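DnaB intein (Synechocystis sp., PDB 1MI8) probably excises itself from the replicative helicase DnaB by protein splicing, joining the flanking sequences. Local coordinates at residues 27-32 / 44-50; 55-59 / 70-74; 137-141 / 154-158. The protein carries 4 engineered substitutions. All coordinates share one frame; numbering follows the deposited sequence.

Contact 1. Residues 27-32 / 44-50; sequences EKDFEI and SAKVSRV
Val47 is the bump and Phe30 the lid: the valine pushes its CB against one face of the ring, 3.8 Å from the centroid and 19° off the normal, in a CH-pi contact. The CA–CB bond of Phe30 leaves the opposing segment, but CG sits in the crowded position between backbone N and carbonyl carbon (chi1 52°), which folds the ring back over the valine. The two methyls then part company. Val47 CG1 approaches Phe30 CZ, whereas CG2 wedges between the Phe30 rim and Ile32, coming a tight 3.2 Å from Ile32 CG2. Val50 closes the hollow from the ring's edge, its CG2 3.9 Å from Phe30 CZ, and Leu12 and Ile10 of strand 9-12 add further apolar cover to Phe30 and Ile32.

Backbone bonds fix this register: Asp29 N to Val47 O, Val47 N to Phe30 O, and the reciprocal pair of Ile32 with Ala45. On the sheet face of Glu31 and Lys46, a non-hydrogen-bonded pair, Lys46 NZ meets the syn side of Glu31 OE2 at 3.2 Å, 24° out of the carboxylate plane. An alanine at Glu31 would remove that carboxylate and is likely to leave the ammonium without its mate across the strands. Such side-by-side pairing is that of an antiparallel beta hairpin, here joining strands 31-36 and 41-63 of the intein splicing domain.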
# COMPACT_ATOMS: atom_id res chain seq x y z
N GLU A 27 30.23 -12.38 6.15
CA GLU A 27 31.13 -11.29 5.88
C GLU A 27 30.93 -10.24 6.94
O GLU A 27 29.85 -10.12 7.49
CB GLU A 27 30.82 -10.70 4.52
CG GLU A 27 31.48 -11.40 3.37
CD GLU A 27 32.97 -11.15 3.33
OE1 GLU A 27 33.44 -10.07 3.81
OE2 GLU A 27 33.69 -12.01 2.79
N LYS A 28 31.99 -9.51 7.25
CA LYS A 28 31.89 -8.43 8.23
C LYS A 28 32.95 -7.37 8.08
O LYS A 28 33.98 -7.54 7.42
CB LYS A 28 31.88 -8.96 9.67
CG LYS A 28 32.58 -10.29 9.93
CD LYS A 28 32.61 -10.61 11.45
CE LYS A 28 33.35 -9.52 12.25
NZ LYS A 28 33.54 -9.85 13.71
N ASP A 29 32.64 -6.22 8.65
CA ASP A 29 33.53 -5.08 8.62
C ASP A 29 33.83 -4.53 7.26
O ASP A 29 34.98 -4.22 6.92
CB ASP A 29 34.81 -5.42 9.38
CG ASP A 29 34.58 -5.43 10.88
OD1 ASP A 29 33.63 -6.09 11.33
OD2 ASP A 29 35.35 -4.77 11.60
N PHE A 30 32.78 -4.40 6.47
CA PHE A 30 32.90 -3.83 5.14
C PHE A 30 32.02 -2.60 5.19
O PHE A 30 31.09 -2.51 5.97
CB PHE A 30 32.44 -4.82 4.08
CG PHE A 30 31.09 -5.40 4.33
CD1 PHE A 30 29.95 -4.77 3.83
CD2 PHE A 30 30.95 -6.55 5.10
CE1 PHE A 30 28.66 -5.28 4.09
CE2 PHE A 30 29.66 -7.07 5.38
CZ PHE A 30 28.51 -6.42 4.86
N GLU A 31 32.32 -1.62 4.37
CA GLU A 31 31.51 -0.44 4.45
C GLU A 31 30.28 -0.46 3.58
O GLU A 31 30.29 -1.01 2.49
CB GLU A 31 32.34 0.78 4.11
CG GLU A 31 32.51 1.66 5.32
CD GLU A 31 33.94 1.84 5.64
OE1 GLU A 31 34.69 2.11 4.68
OE2 GLU A 31 34.32 1.71 6.83
N ILE A 32 29.22 0.13 4.07
CA ILE A 32 28.00 0.25 3.29
C ILE A 32 27.66 1.73 3.23
O ILE A 32 28.42 2.54 3.75
CB ILE A 32 26.85 -0.61 3.89
CG1 ILE A 32 26.63 -0.36 5.40
CG2 ILE A 32 27.19 -2.08 3.66
CD1 ILE A 32 26.16 1.09 5.80
N SER A 44 29.83 6.76 4.35
CA SER A 44 30.27 5.38 4.43
C SER A 44 30.17 4.90 5.90
O SER A 44 30.42 5.66 6.83
CB SER A 44 31.73 5.32 3.91
OG SER A 44 32.41 4.16 4.34
N ALA A 45 29.77 3.65 6.12
CA ALA A 45 29.70 3.16 7.49
C ALA A 45 29.96 1.67 7.52
O ALA A 45 29.59 0.95 6.60
CB ALA A 45 28.35 3.49 8.11
N LYS A 46 30.59 1.22 8.59
CA LYS A 46 30.93 -0.20 8.74
C LYS A 46 29.79 -1.09 9.16
O LYS A 46 28.96 -0.72 10.02
CB LYS A 46 32.08 -0.40 9.76
CG LYS A 46 33.49 -0.31 9.17
CD LYS A 46 34.55 -0.58 10.27
CE LYS A 46 35.99 -0.75 9.70
NZ LYS A 46 36.39 0.38 8.81
N VAL A 47 29.77 -2.29 8.58
CA VAL A 47 28.74 -3.28 8.88
C VAL A 47 29.38 -4.15 9.93
O VAL A 47 30.46 -4.68 9.69
CB VAL A 47 28.42 -4.15 7.65
CG1 VAL A 47 27.58 -5.38 8.07
CG2 VAL A 47 27.71 -3.30 6.60
N SER A 48 28.73 -4.30 11.08
CA SER A 48 29.31 -5.12 12.14
C SER A 48 29.14 -6.61 11.83
O SER A 48 30.10 -7.37 11.91
CB SER A 48 28.65 -4.77 13.48
OG SER A 48 27.27 -5.06 13.41
N ARG A 49 27.91 -7.01 11.49
CA ARG A 49 27.60 -8.39 11.14
C ARG A 49 26.30 -8.51 10.31
O ARG A 49 25.40 -7.63 10.39
CB ARG A 49 27.48 -9.26 12.39
CG ARG A 49 26.09 -9.43 12.93
CD ARG A 49 26.10 -9.95 14.38
NE ARG A 49 24.77 -10.12 14.96
CZ ARG A 49 24.07 -11.25 14.92
NH1 ARG A 49 24.59 -12.34 14.34
NH2 ARG A 49 22.85 -11.29 15.47
N VAL A 50 26.24 -9.60 9.54
CA VAL A 50 25.12 -9.94 8.68
C VAL A 50 24.54 -11.24 9.20
O VAL A 50 25.29 -12.12 9.59
CB VAL A 50 25.55 -10.25 7.23
CG1 VAL A 50 24.31 -10.46 6.38
CG2 VAL A 50 26.44 -9.14 6.68
O HOH W 1 28.30 -11.37 8.90

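Contact 2. Residues 55-59 / 70-74; sequences KKLVY and KATAN
Tyr59 and Ala71 form an antiparallel hydrogen-bonded pair, Tyr59 N to Ala71 O at 2.8 Å and Ala71 N to Tyr59 O at 2.9 Å, beyond which the chains splay, the runs 56-59 and 70-73 heading 107° apart. A water fills part of the widening fork, donating to Leu57 O at 2.7 Å and accepting from Ala73 N at 3.0 Å.

The Tyr59 ring reaches along the diverging chain. Its CG lies anti to the carbonyl carbon (chi1 -56°), which sets Ala71 O at the ring's edge, near its plane and 3.3 Å from CD1, and brings CE1 to 3.5 Å from Ala73 CB; Leu91 of the second subunit also packs on this tyrosine. The pairing belongs to the beta hairpin of strands 41-63 and 68-71, and its exit carries Thr72, the first residue of what reads as the TxxH motif of inteins.

On the other flank Val58 CG1 rests on the aliphatic stem of Lys70, 4.0 Å from CB, with the two side chains meeting at a slant. The lysine's ammonium goes on to salt bridges with Glu134 and Asp7. Thr72 sends CG2 to within 3.7 Å of Lys56 CB, while Lys56 NZ turns off to Thr53 O.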
# COMPACT_ATOMS: atom_id res chain seq x y z
N LYS A 55 12.42 -17.48 8.46
CA LYS A 55 11.53 -17.36 7.33
C LYS A 55 10.38 -16.42 7.69
O LYS A 55 9.72 -16.60 8.70
CB LYS A 55 10.99 -18.73 6.93
CG LYS A 55 12.07 -19.75 6.68
CD LYS A 55 11.71 -20.66 5.54
CE LYS A 55 12.90 -21.58 5.24
NZ LYS A 55 12.99 -21.94 3.82
N LYS A 56 10.13 -15.41 6.86
CA LYS A 56 9.04 -14.50 7.21
C LYS A 56 8.34 -14.01 6.00
O LYS A 56 8.90 -13.92 4.93
CB LYS A 56 9.55 -13.27 7.97
CG LYS A 56 10.40 -13.56 9.20
CD LYS A 56 9.63 -14.25 10.30
CE LYS A 56 10.62 -14.92 11.28
NZ LYS A 56 11.69 -13.94 11.68
N LEU A 57 7.08 -13.68 6.19
CA LEU A 57 6.26 -13.17 5.12
C LEU A 57 6.90 -11.85 4.67
O LEU A 57 7.24 -10.96 5.48
CB LEU A 57 4.88 -12.94 5.66
CG LEU A 57 3.90 -12.39 4.67
CD1 LEU A 57 3.84 -13.27 3.43
CD2 LEU A 57 2.55 -12.32 5.37
N VAL A 58 6.98 -11.70 3.36
CA VAL A 58 7.62 -10.54 2.81
C VAL A 58 6.67 -9.74 1.89
O VAL A 58 5.72 -10.30 1.33
CB VAL A 58 8.91 -11.10 2.18
CG1 VAL A 58 8.89 -11.15 0.69
CG2 VAL A 58 10.06 -10.45 2.83
N TYR A 59 6.97 -8.46 1.71
CA TYR A 59 6.13 -7.55 0.94
C TYR A 59 6.96 -6.74 -0.02
O TYR A 59 8.00 -6.23 0.36
CB TYR A 59 5.45 -6.54 1.87
CG TYR A 59 4.64 -7.14 2.99
CD1 TYR A 59 5.25 -7.73 4.09
CD2 TYR A 59 3.26 -7.12 2.91
CE1 TYR A 59 4.45 -8.32 5.13
CE2 TYR A 59 2.46 -7.69 3.89
CZ TYR A 59 3.05 -8.29 5.00
OH TYR A 59 2.19 -8.83 5.92
N LYS A 70 11.90 -6.22 -1.33
CA LYS A 70 11.00 -7.11 -0.64
C LYS A 70 11.42 -7.05 0.81
O LYS A 70 12.61 -7.23 1.12
CB LYS A 70 11.16 -8.50 -1.18
CG LYS A 70 10.42 -8.74 -2.49
CD LYS A 70 10.59 -10.24 -2.90
CE LYS A 70 12.06 -10.58 -3.30
NZ LYS A 70 12.15 -12.11 -3.43
N ALA A 71 10.45 -6.87 1.71
CA ALA A 71 10.79 -6.71 3.13
C ALA A 71 9.66 -7.12 4.12
O ALA A 71 8.48 -7.16 3.73
CB ALA A 71 11.21 -5.22 3.38
N THR A 72 9.99 -7.36 5.39
CA THR A 72 8.95 -7.73 6.39
C THR A 72 8.07 -6.54 6.72
O THR A 72 8.45 -5.37 6.51
CB THR A 72 9.57 -8.25 7.73
OG1 THR A 72 10.56 -7.33 8.21
CG2 THR A 72 10.24 -9.62 7.50
N ALA A 73 6.88 -6.84 7.22
CA ALA A 73 5.89 -5.85 7.57
C ALA A 73 6.43 -4.86 8.58
O ALA A 73 5.96 -3.72 8.65
CB ALA A 73 4.62 -6.51 8.17
N ASN A 74 7.41 -5.28 9.35
CA ASN A 74 7.92 -4.41 10.35
C ASN A 74 9.25 -3.71 9.98
O ASN A 74 9.77 -2.94 10.79
CB ASN A 74 8.05 -5.18 11.67
CG ASN A 74 9.10 -6.25 11.59
OD1 ASN A 74 9.11 -6.99 10.49
ND2 ASN A 74 9.90 -6.41 12.52
O HOH W 2 6.14 -9.72 7.66

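Contact 3. Residues 137-141 / 154-158; sequences FDLTV and VHASI. Engineered in segment 154-158: Ala156 (natural residue Asn).
Asp138 and Ser157 meet carboxylate against backbone, and the bond that joins the segments passes beside them: Ser157 N donates to Leu139 O at 2.9 Å and 169°, almost straight. With CG anti to its own N (chi1 -155°), Asp138 is swung across to the other segment, and OD2 comes 3.2 Å from Ser157 N at an angle too poor for a hydrogen bond. OD1 instead takes a weak bond from Leu139 N. A water gives a proton to Asp138 OD2 and, weakly, to Ala156 O, although further acceptors may compete for it.

Ala156, an engineered replacement for asparagine, points CB toward the strand, 3.4 Å from Leu139 O, with Phe147 packing on it as well. Ser157 CB sits on Thr140 OG1 at 3.4 Å. His155 turns away from strand 120-140, yet its ND1 curls back to Ala156 O at 2.6 Å, using a lone pair in the carbonyl plane with that oxygen 6° out of the ring plane; Trp83 stacks edge-to-face on the imidazole. This bond would probably polarise the Ala156 carbonyl. A penultimate histidine, an asparagine position and a following serine are the hallmark of an intein's C-terminal splice junction, where asparagine cyclisation cleaves the chain.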
# COMPACT_ATOMS: atom_id res chain seq x y z
N PHE A 137 16.76 -11.49 6.04
CA PHE A 137 18.01 -11.05 6.65
C PHE A 137 18.12 -9.56 7.06
O PHE A 137 17.36 -8.70 6.58
CB PHE A 137 19.18 -11.31 5.68
CG PHE A 137 19.29 -12.75 5.14
CD1 PHE A 137 18.36 -13.25 4.23
CD2 PHE A 137 20.38 -13.56 5.50
CE1 PHE A 137 18.49 -14.52 3.67
CE2 PHE A 137 20.54 -14.87 4.93
CZ PHE A 137 19.60 -15.36 4.01
N ASP A 138 19.11 -9.28 7.93
CA ASP A 138 19.38 -7.92 8.37
C ASP A 138 20.87 -7.76 8.70
O ASP A 138 21.70 -8.68 8.60
CB ASP A 138 18.49 -7.55 9.60
CG ASP A 138 18.24 -6.00 9.75
OD1 ASP A 138 18.76 -5.20 8.92
OD2 ASP A 138 17.53 -5.60 10.73
N LEU A 139 21.25 -6.57 9.08
CA LEU A 139 22.63 -6.45 9.39
C LEU A 139 22.66 -5.37 10.40
O LEU A 139 21.67 -4.66 10.56
CB LEU A 139 23.44 -6.16 8.10
CG LEU A 139 23.05 -5.01 7.17
CD1 LEU A 139 23.56 -3.72 7.76
CD2 LEU A 139 23.67 -5.21 5.80
N THR A 140 23.76 -5.28 11.12
CA THR A 140 23.90 -4.31 12.18
C THR A 140 24.90 -3.26 11.71
O THR A 140 25.95 -3.57 11.12
CB THR A 140 24.40 -5.00 13.47
OG1 THR A 140 23.56 -6.11 13.77
CG2 THR A 140 24.35 -4.06 14.65
N VAL A 141 24.57 -2.00 11.96
CA VAL A 141 25.42 -0.91 11.56
C VAL A 141 25.47 0.15 12.68
O VAL A 141 24.60 1.05 12.78
CB VAL A 141 24.93 -0.31 10.20
CG1 VAL A 141 23.45 0.02 10.31
CG2 VAL A 141 25.73 0.95 9.83
N VAL A 154 17.31 1.83 4.05
CA VAL A 154 16.52 1.00 4.97
C VAL A 154 17.20 0.93 6.36
O VAL A 154 18.42 1.02 6.48
CB VAL A 154 16.34 -0.44 4.40
CG1 VAL A 154 15.73 -0.35 2.98
CG2 VAL A 154 17.70 -1.20 4.39
N HIS A 155 16.39 0.74 7.40
CA HIS A 155 16.87 0.70 8.77
C HIS A 155 17.58 -0.61 9.07
O HIS A 155 17.22 -1.67 8.55
CB HIS A 155 15.68 0.85 9.73
CG HIS A 155 16.09 1.31 11.10
ND1 HIS A 155 16.75 0.50 11.99
CD2 HIS A 155 16.00 2.53 11.69
CE1 HIS A 155 17.06 1.19 13.07
NE2 HIS A 155 16.61 2.42 12.92
N ALA A 156 18.57 -0.53 9.92
CA ALA A 156 19.32 -1.71 10.28
C ALA A 156 18.84 -2.31 11.61
O ALA A 156 17.90 -1.82 12.26
CB ALA A 156 20.79 -1.38 10.36
N SER A 157 19.50 -3.38 12.00
CA SER A 157 19.19 -4.08 13.23
C SER A 157 18.70 -3.32 14.49
O SER A 157 19.20 -2.25 14.86
CB SER A 157 20.41 -4.89 13.63
OG SER A 157 20.07 -5.63 14.76
N ILE A 158 17.75 -3.98 15.17
CA ILE A 158 17.06 -3.58 16.42
C ILE A 158 16.05 -2.45 16.21
O ILE A 158 15.62 -1.79 17.20
CB ILE A 158 18.05 -3.21 17.58
CG1 ILE A 158 19.11 -4.30 17.77
CG2 ILE A 158 17.28 -3.12 18.93
CD1 ILE A 158 19.99 -4.10 19.00
OXT ILE A 158 15.63 -2.29 15.05
O HOH W 3 15.68 -3.58 11.00

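In the fold
Contacts 1 and 2 both use strand 41-63, whereas contact 3 reaches it through the neighbouring strand 120-140. Contacts 1 and 2 take separate lengths of it, with centres 22 Å apart and nearest atoms about 12 Å apart. Contact 3 borders contact 1 directly, their centres 11 Å apart: Ser48 N lies 2.9 Å from Thr140 O and Arg49 O 3.0 Å from Thr140 N, both probable hydrogen bonds. Contact 2 lies 14 Å from contact 3, centre to centre, without touching it. Contact 3 holds the C-terminal splice junction; in contact 2, Thr72 bonds to Ala3 near the chain start, consistent with a place by the N-terminal junction. Contact 1 is centred 14 Å from the centre of the chain, against 8 Å for contact 3.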